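Local coordinates for protein adenylyltransferase VopS (Vibrio parahaemolyticus, PDB 3LET) that transfers AMP from ATP to a specific threonine of the host Rho GTPases RhoA, Rac and Cdc42, blocking effector binding and so inhibiting actin assembly in infected cells, at residues 132-135 with 136-140; 139-143 with 144-148; 261-264 with 265-269; 300-303 with 304-308. All blocks are in the same frame, centred on the assembly; numbering follows the deposited sequence.

Contact 1 (132-135 with 136-140); sequences KAAQ and RHIEG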
# COMPACT_ATOMS: atom_id res chain seq x y z
N LYS A 132 6.86 9.53 1.30
CA LYS A 132 8.28 9.86 1.24
C LYS A 132 8.88 9.95 2.62
O LYS A 132 10.06 9.71 2.80
CB LYS A 132 8.52 11.18 0.50
CG LYS A 132 8.37 10.98 -1.01
CD LYS A 132 8.89 12.18 -1.77
CE LYS A 132 9.13 11.84 -3.22
NZ LYS A 132 9.67 13.02 -3.96
N ALA A 133 8.08 10.36 3.61
CA ALA A 133 8.60 10.47 4.97
C ALA A 133 8.94 9.06 5.46
O ALA A 133 9.98 8.85 6.09
CB ALA A 133 7.58 11.14 5.89
N ALA A 134 8.08 8.08 5.16
CA ALA A 134 8.35 6.70 5.60
C ALA A 134 9.56 6.19 4.84
O ALA A 134 10.43 5.52 5.40
CB ALA A 134 7.15 5.79 5.37
N GLN A 135 9.63 6.51 3.55
CA GLN A 135 10.68 6.02 2.69
C GLN A 135 12.07 6.52 3.15
O GLN A 135 13.04 5.76 3.14
CB GLN A 135 10.44 6.50 1.26
CG GLN A 135 11.41 5.91 0.25
CD GLN A 135 11.18 6.47 -1.16
OE1 GLN A 135 10.83 7.63 -1.33
NE2 GLN A 135 11.41 5.63 -2.17
N ARG A 136 12.16 7.79 3.53
CA ARG A 136 13.47 8.29 4.03
C ARG A 136 13.95 7.40 5.19
O ARG A 136 15.13 7.02 5.28
CB ARG A 136 13.37 9.75 4.51
CG ARG A 136 13.10 10.75 3.39
CD ARG A 136 12.70 12.17 3.90
NE ARG A 136 11.99 12.84 2.81
CZ ARG A 136 10.85 13.50 2.91
NH1 ARG A 136 10.28 13.68 4.09
NH2 ARG A 136 10.31 14.04 1.83
N HIS A 137 13.04 7.07 6.10
CA HIS A 137 13.43 6.28 7.26
C HIS A 137 13.80 4.84 6.85
O HIS A 137 14.84 4.31 7.25
CB HIS A 137 12.32 6.19 8.29
CG HIS A 137 12.68 5.29 9.43
ND1 HIS A 137 13.53 5.69 10.45
CD2 HIS A 137 12.39 3.99 9.68
CE1 HIS A 137 13.71 4.69 11.29
NE2 HIS A 137 13.03 3.64 10.84
N ILE A 138 12.93 4.22 6.08
CA ILE A 138 13.06 2.80 5.75
C ILE A 138 14.24 2.53 4.82
O ILE A 138 15.05 1.66 5.11
CB ILE A 138 11.74 2.24 5.19
CG1 ILE A 138 10.70 2.28 6.31
CG2 ILE A 138 11.94 0.82 4.69
CD1 ILE A 138 9.27 2.10 5.88
N GLU A 139 14.37 3.29 3.74
CA GLU A 139 15.51 3.12 2.83
C GLU A 139 16.82 3.61 3.49
O GLU A 139 17.89 3.14 3.15
CB GLU A 139 15.25 3.82 1.50
CG GLU A 139 14.07 3.18 0.75
CD GLU A 139 13.90 3.66 -0.70
OE1 GLU A 139 14.65 4.56 -1.14
OE2 GLU A 139 13.00 3.14 -1.39
N GLY A 140 16.70 4.50 4.48
CA GLY A 140 17.84 4.90 5.30
C GLY A 140 18.51 3.75 6.04
O GLY A 140 19.68 3.88 6.42
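Gln135 and Glu139 reach each other one turn apart on the last part of helix 113-139, a glutamine-glutamate i, i+4 pair in the alpha-helical pattern. Gln135 NE2 donates to Glu139 OE2 at 3.1 Å, with the oxygen close to the amide plane but the nitrogen standing 55° out of the carboxylate plane; the two flat groups are turned 65° from each other. Different first torsions bring them together: Gln135 sends CG away from its own N (chi1 -174°), while Glu139 turns CG back beside its N. The methylenes close in as well, Gln135 CG lying 3.5 Å from Glu139 CD. Behind them the backbone keeps the same step, Glu139 N bonding to Gln135 O and Ile138 N to Ala134 O, each at 2.9 Å. Tyr274 of helix 260-274 packs on the side chains of Ala134, Gln135, Ile138 and Glu139, and Phe252 of helix 238-255 also touches Glu139. On a more exposed flank Arg136 runs back along the helix, laying one guanidinium face over the backbone at Lys132 O and Ala133 N. There Arg136 NH2 comes to 3.6 Å from Lys132 CB.

Contact 2 (139-143 with 144-148); sequences EGLAS and TDLNQ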
# COMPACT_ATOMS: atom_id res chain seq x y z
N GLU A 139 14.37 3.29 3.74
CA GLU A 139 15.51 3.12 2.83
C GLU A 139 16.82 3.61 3.49
O GLU A 139 17.89 3.14 3.15
CB GLU A 139 15.25 3.82 1.50
CG GLU A 139 14.07 3.18 0.75
CD GLU A 139 13.90 3.66 -0.70
OE1 GLU A 139 14.65 4.56 -1.14
OE2 GLU A 139 13.00 3.14 -1.39
N GLY A 140 16.70 4.50 4.48
CA GLY A 140 17.84 4.90 5.30
C GLY A 140 18.51 3.75 6.04
O GLY A 140 19.68 3.88 6.42
N LEU A 141 17.80 2.64 6.28
CA LEU A 141 18.36 1.51 7.03
C LEU A 141 19.46 0.83 6.21
O LEU A 141 20.40 0.26 6.74
CB LEU A 141 17.28 0.48 7.39
CG LEU A 141 16.11 0.96 8.26
CD1 LEU A 141 15.02 -0.11 8.34
CD2 LEU A 141 16.62 1.33 9.65
N ALA A 142 19.34 0.90 4.89
CA ALA A 142 20.35 0.32 4.01
C ALA A 142 21.73 0.97 4.19
O ALA A 142 22.74 0.41 3.75
CB ALA A 142 19.89 0.43 2.56
N SER A 143 21.78 2.11 4.88
CA SER A 143 23.06 2.80 5.15
C SER A 143 23.35 2.94 6.62
O SER A 143 24.11 3.82 7.02
CB SER A 143 23.04 4.21 4.55
OG SER A 143 22.67 4.20 3.20
N THR A 144 22.73 2.11 7.45
CA THR A 144 22.96 2.15 8.88
C THR A 144 23.57 0.82 9.29
O THR A 144 23.31 -0.18 8.62
CB THR A 144 21.63 2.36 9.62
OG1 THR A 144 20.96 3.50 9.07
CG2 THR A 144 21.85 2.58 11.09
N ASP A 145 24.39 0.79 10.35
CA ASP A 145 24.90 -0.48 10.87
C ASP A 145 23.83 -1.18 11.71
O ASP A 145 23.57 -0.81 12.86
CB ASP A 145 26.17 -0.25 11.71
CG ASP A 145 26.77 -1.56 12.22
OD1 ASP A 145 26.16 -2.64 12.03
OD2 ASP A 145 27.87 -1.51 12.83
N LEU A 146 23.22 -2.21 11.14
CA LEU A 146 22.13 -2.90 11.80
C LEU A 146 22.64 -4.01 12.73
O LEU A 146 21.88 -4.85 13.16
CB LEU A 146 21.16 -3.50 10.77
CG LEU A 146 20.62 -2.51 9.73
CD1 LEU A 146 19.78 -3.26 8.70
CD2 LEU A 146 19.79 -1.40 10.40
N ASN A 147 23.93 -4.00 13.04
CA ASN A 147 24.48 -5.02 13.93
C ASN A 147 24.93 -4.42 15.25
O ASN A 147 25.35 -5.14 16.14
CB ASN A 147 25.65 -5.75 13.28
CG ASN A 147 25.32 -6.26 11.89
OD1 ASN A 147 24.30 -6.92 11.68
ND2 ASN A 147 26.19 -5.97 10.93
N GLN A 148 24.85 -3.09 15.38
CA GLN A 148 25.29 -2.44 16.61
C GLN A 148 24.14 -1.70 17.30
O GLN A 148 23.09 -1.50 16.71
CB GLN A 148 26.43 -1.46 16.32
CG GLN A 148 26.05 -0.30 15.43
CD GLN A 148 27.13 0.78 15.37
OE1 GLN A 148 26.83 1.97 15.33
NE2 GLN A 148 28.40 0.36 15.37
O HOH W 1 25.15 -0.41 5.77
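The peptide carbonyl of Gly140 is the flat group that Thr144 reaches across this turn, and it is approached on both faces: Ser143 N donates from one, Thr144 OG1 from the other. The hydroxyl gives its proton to Gly140 O at 3.0 Å, standing 36° out of the carbonyl plane. OG1 sits beside the backbone N of Thr144, and thus back over the preceding turn. The next carbonyl, Leu141 O, is met more steeply: Thr144 N lies 3.1 Å from it and 66° above its plane, although the N-H itself points well at the oxygen (163°). Two successive carbonyls are therefore held by the amide and hydroxyl of one threonine, where the chain leaves helix 113-139 through helical-like residues 140-142 and turns extended at Thr144. Beyond it, Asp145 opens a type I beta turn ending at Gln148 and adds an Asx turn, its OD1 accepting from Asn147 N at 2.8 Å from above the carboxylate plane. Leu146 CB points back toward 139-143, and its CD2 meets Leu141 CD2 at 4.3 Å. Tyr151 touches both leucines and Thr144, while helix 260-274 receives Leu141 on Ala269 and Leu146 on His266. A water lies within hydrogen-bonding reach of Ala142 O (3.2 Å) and, more weakly, of Thr144 O, with more acceptors around it than protons.

Contact 3 (261-264 with 265-269); sequences KDLG and KHLFA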
# COMPACT_ATOMS: atom_id res chain seq x y z
N LYS A 261 21.80 -11.79 6.50
CA LYS A 261 21.59 -11.68 7.93
C LYS A 261 20.79 -10.42 8.26
O LYS A 261 20.26 -10.28 9.38
CB LYS A 261 22.92 -11.68 8.70
CG LYS A 261 23.72 -10.40 8.51
CD LYS A 261 24.93 -10.34 9.43
CE LYS A 261 24.53 -10.24 10.90
NZ LYS A 261 25.71 -10.22 11.81
N ASP A 262 20.70 -9.49 7.31
CA ASP A 262 19.92 -8.26 7.53
C ASP A 262 18.56 -8.23 6.79
O ASP A 262 17.78 -7.30 6.99
CB ASP A 262 20.71 -7.02 7.07
CG ASP A 262 21.97 -6.77 7.92
OD1 ASP A 262 22.01 -7.19 9.09
OD2 ASP A 262 22.90 -6.13 7.39
N LEU A 263 18.30 -9.21 5.95
CA LEU A 263 17.06 -9.19 5.15
C LEU A 263 15.83 -9.16 6.05
O LEU A 263 14.87 -8.44 5.77
CB LEU A 263 17.01 -10.39 4.21
CG LEU A 263 15.73 -10.52 3.40
CD1 LEU A 263 15.56 -9.29 2.50
CD2 LEU A 263 15.72 -11.80 2.60
N GLY A 264 15.82 -9.94 7.13
CA GLY A 264 14.64 -9.97 7.98
C GLY A 264 14.30 -8.58 8.50
O GLY A 264 13.14 -8.18 8.59
N LYS A 265 15.33 -7.83 8.90
CA LYS A 265 15.13 -6.48 9.43
C LYS A 265 14.50 -5.56 8.40
O LYS A 265 13.64 -4.75 8.73
CB LYS A 265 16.47 -5.89 9.87
CG LYS A 265 17.00 -6.59 11.10
CD LYS A 265 18.25 -5.89 11.63
CE LYS A 265 19.24 -6.89 12.19
NZ LYS A 265 18.93 -7.14 13.59
N HIS A 266 14.97 -5.66 7.16
CA HIS A 266 14.46 -4.80 6.09
C HIS A 266 13.03 -5.16 5.75
O HIS A 266 12.23 -4.30 5.43
CB HIS A 266 15.33 -4.91 4.84
CG HIS A 266 16.65 -4.21 4.97
ND1 HIS A 266 16.79 -2.86 4.75
CD2 HIS A 266 17.87 -4.67 5.32
CE1 HIS A 266 18.05 -2.52 4.94
NE2 HIS A 266 18.73 -3.60 5.29
N LEU A 267 12.69 -6.45 5.81
CA LEU A 267 11.30 -6.84 5.57
C LEU A 267 10.37 -6.37 6.68
O LEU A 267 9.29 -5.87 6.43
CB LEU A 267 11.20 -8.35 5.38
CG LEU A 267 11.90 -8.82 4.08
CD1 LEU A 267 11.85 -10.35 4.06
CD2 LEU A 267 11.23 -8.24 2.81
N PHE A 268 10.81 -6.56 7.92
CA PHE A 268 10.06 -6.10 9.09
C PHE A 268 9.81 -4.59 9.00
O PHE A 268 8.69 -4.10 9.19
CB PHE A 268 10.87 -6.44 10.36
CG PHE A 268 10.28 -5.89 11.64
CD1 PHE A 268 9.50 -6.70 12.47
CD2 PHE A 268 10.53 -4.57 12.01
CE1 PHE A 268 8.96 -6.22 13.61
CE2 PHE A 268 10.00 -4.07 13.18
CZ PHE A 268 9.19 -4.90 13.98
N ALA A 269 10.86 -3.83 8.70
CA ALA A 269 10.76 -2.37 8.62
C ALA A 269 9.79 -1.97 7.51
O ALA A 269 9.00 -1.04 7.65
CB ALA A 269 12.16 -1.74 8.33
O HOH W 2 17.70 -9.71 9.77
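Leu263 and Leu267 meet through contrasting first torsions: Leu263 has CG opposite its backbone N (chi1 176°), which carries its branch toward the following turn, whereas Leu267 folds CG beside its N (chi1 -67°) and leans back. Leu263 CG then lies 3.9 Å from Leu267 CD1, an i, i+4 apolar pair on helix 260-274 of the Fic (Fido) domain. Leu267 continues onto Ile249 and Leu253 of helix 238-255 and Leu288 of helix 281-295, so Leu267 faces the helical core while Leu263 sits nearer the surface. His266 sets the edge of its ring against the preceding turn, CD2 reaching 3.1 Å from Asp262 O. That same oxygen takes the His266 N-H at 3.3 Å, in the carbonyl plane; the later bond from Phe268 N to Gly264 O is shorter, 2.9 Å. Asp262 and Lys265 approach without a salt bridge, Asp262 OD1 being 5.5 Å from Lys265 NZ. The bent lysine chain instead carries its ammonium to Tyr151 O, where it is hydrogen-bonded. Phe268 packs against Arg286, an ATP-binding residue by similarity, and against Glu307. Near the start of the helix, one water joins two backbones: it sits 2.7 Å from Lys261 O, where it can donate, and accepts from Lys265 N at 3.1 Å.

Contact 4 (300-303 with 304-308); sequences NPLA and MNAEN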
# COMPACT_ATOMS: atom_id res chain seq x y z
N ASN A 300 17.45 -14.57 15.92
CA ASN A 300 17.75 -13.58 16.94
C ASN A 300 16.50 -12.74 17.18
O ASN A 300 16.08 -12.00 16.30
CB ASN A 300 18.86 -12.67 16.44
CG ASN A 300 20.09 -13.45 15.97
OD1 ASN A 300 20.83 -13.99 16.78
ND2 ASN A 300 20.31 -13.51 14.65
N PRO A 301 15.88 -12.86 18.37
CA PRO A 301 14.63 -12.11 18.58
C PRO A 301 14.95 -10.61 18.70
O PRO A 301 16.04 -10.25 19.16
CB PRO A 301 14.12 -12.68 19.90
CG PRO A 301 15.37 -13.15 20.60
CD PRO A 301 16.15 -13.77 19.49
N LEU A 302 14.04 -9.74 18.27
CA LEU A 302 14.29 -8.30 18.31
C LEU A 302 13.87 -7.69 19.63
O LEU A 302 12.77 -7.93 20.11
CB LEU A 302 13.46 -7.59 17.21
CG LEU A 302 13.88 -7.87 15.77
CD1 LEU A 302 12.85 -7.29 14.76
CD2 LEU A 302 15.26 -7.29 15.51
N ALA A 303 14.73 -6.84 20.20
CA ALA A 303 14.31 -6.02 21.35
C ALA A 303 13.23 -5.04 20.88
O ALA A 303 13.16 -4.73 19.71
CB ALA A 303 15.50 -5.26 21.91
N MET A 304 12.39 -4.56 21.80
CA MET A 304 11.37 -3.58 21.42
C MET A 304 12.01 -2.32 20.88
O MET A 304 11.54 -1.72 19.92
CB MET A 304 10.49 -3.22 22.61
CG MET A 304 9.49 -4.29 22.96
SD MET A 304 8.29 -3.68 24.17
CE MET A 304 7.93 -2.04 23.52
N ASN A 305 13.10 -1.91 21.52
CA ASN A 305 13.90 -0.79 21.04
C ASN A 305 14.33 -0.96 19.58
O ASN A 305 14.35 0.01 18.81
CB ASN A 305 15.14 -0.65 21.91
CG ASN A 305 14.88 0.16 23.15
OD1 ASN A 305 13.82 0.77 23.29
ND2 ASN A 305 15.85 0.17 24.06
N ALA A 306 14.70 -2.19 19.22
CA ALA A 306 15.17 -2.46 17.87
C ALA A 306 13.99 -2.43 16.89
O ALA A 306 14.08 -1.84 15.80
CB ALA A 306 15.87 -3.80 17.82
N GLU A 307 12.86 -3.06 17.27
CA GLU A 307 11.66 -2.97 16.41
C GLU A 307 11.32 -1.51 16.13
O GLU A 307 11.04 -1.13 14.98
CB GLU A 307 10.47 -3.64 17.07
CG GLU A 307 10.61 -5.16 17.23
CD GLU A 307 9.29 -5.79 17.67
OE1 GLU A 307 8.32 -5.03 17.85
OE2 GLU A 307 9.20 -7.03 17.83
N ASN A 308 11.31 -0.69 17.17
CA ASN A 308 10.93 0.70 17.02
C ASN A 308 11.89 1.46 16.12
O ASN A 308 11.47 2.25 15.28
CB ASN A 308 10.80 1.39 18.38
CG ASN A 308 9.62 0.86 19.17
OD1 ASN A 308 8.63 0.42 18.59
ND2 ASN A 308 9.73 0.88 20.49
O HOH W 3 10.13 -8.26 20.00
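The start of helix 304-311 is set by Ala303, at its N-cap, whose carbonyl takes the first helical bond. Glu307 N reaches Ala303 O at 3.0 Å with a straight N-H (168°), while Ala306 N gives the same oxygen only a weak bond. The methyl of Ala306 lies close by, its CB 3.4 Å from Ala303 O, and Leu302 CD2 adds an apolar touch to Ala306 CB at 4.2 Å. Having no side-chain oxygen or nitrogen, the N-cap alanine cannot bond the helix's first amides through its side chain. Leu302 and Glu307 cross at an angle, Leu302 CB lying 3.7 Å from Glu307 CG. Glu307 folds CG beside its own N (chi1 -66°), which lays CG against Leu302 CB and carries the carboxylate on to Arg286. In the Fido domain this carboxylate probably lies beside the nucleotide site: Glu307 OE1 forms a salt bridge with Arg286, predicted by similarity to bind ATP. Trp175 and Phe268 pack on the same side chain. A water spans the junction, donating to Glu307 OE2 at 2.7 Å and to Leu302 O, also at 2.7 Å.

How the contacts relate
All four contacts are local, each closing a turn or two; they run in series, contacts 1 and 2 overlapping at Glu139 and Gly140, and none encloses or crosses another. Contact 1 lies near the end of helix 113-139, and contact 2 picks up there to carry the chain into the loop before helix 157-160. More than a hundred residues later, contact 3 on helix 260-274 comes back against both: Ile138 CD1 sits by Ala269 O, and Leu141 CD1 by Ala269 CB. Contact 4, opening helix 304-311, touches contact 3 through Phe268 CZ on Glu307 CG. Helix 260-274 thus joins the end of the long helix and its loop to the closing part of the Fido domain.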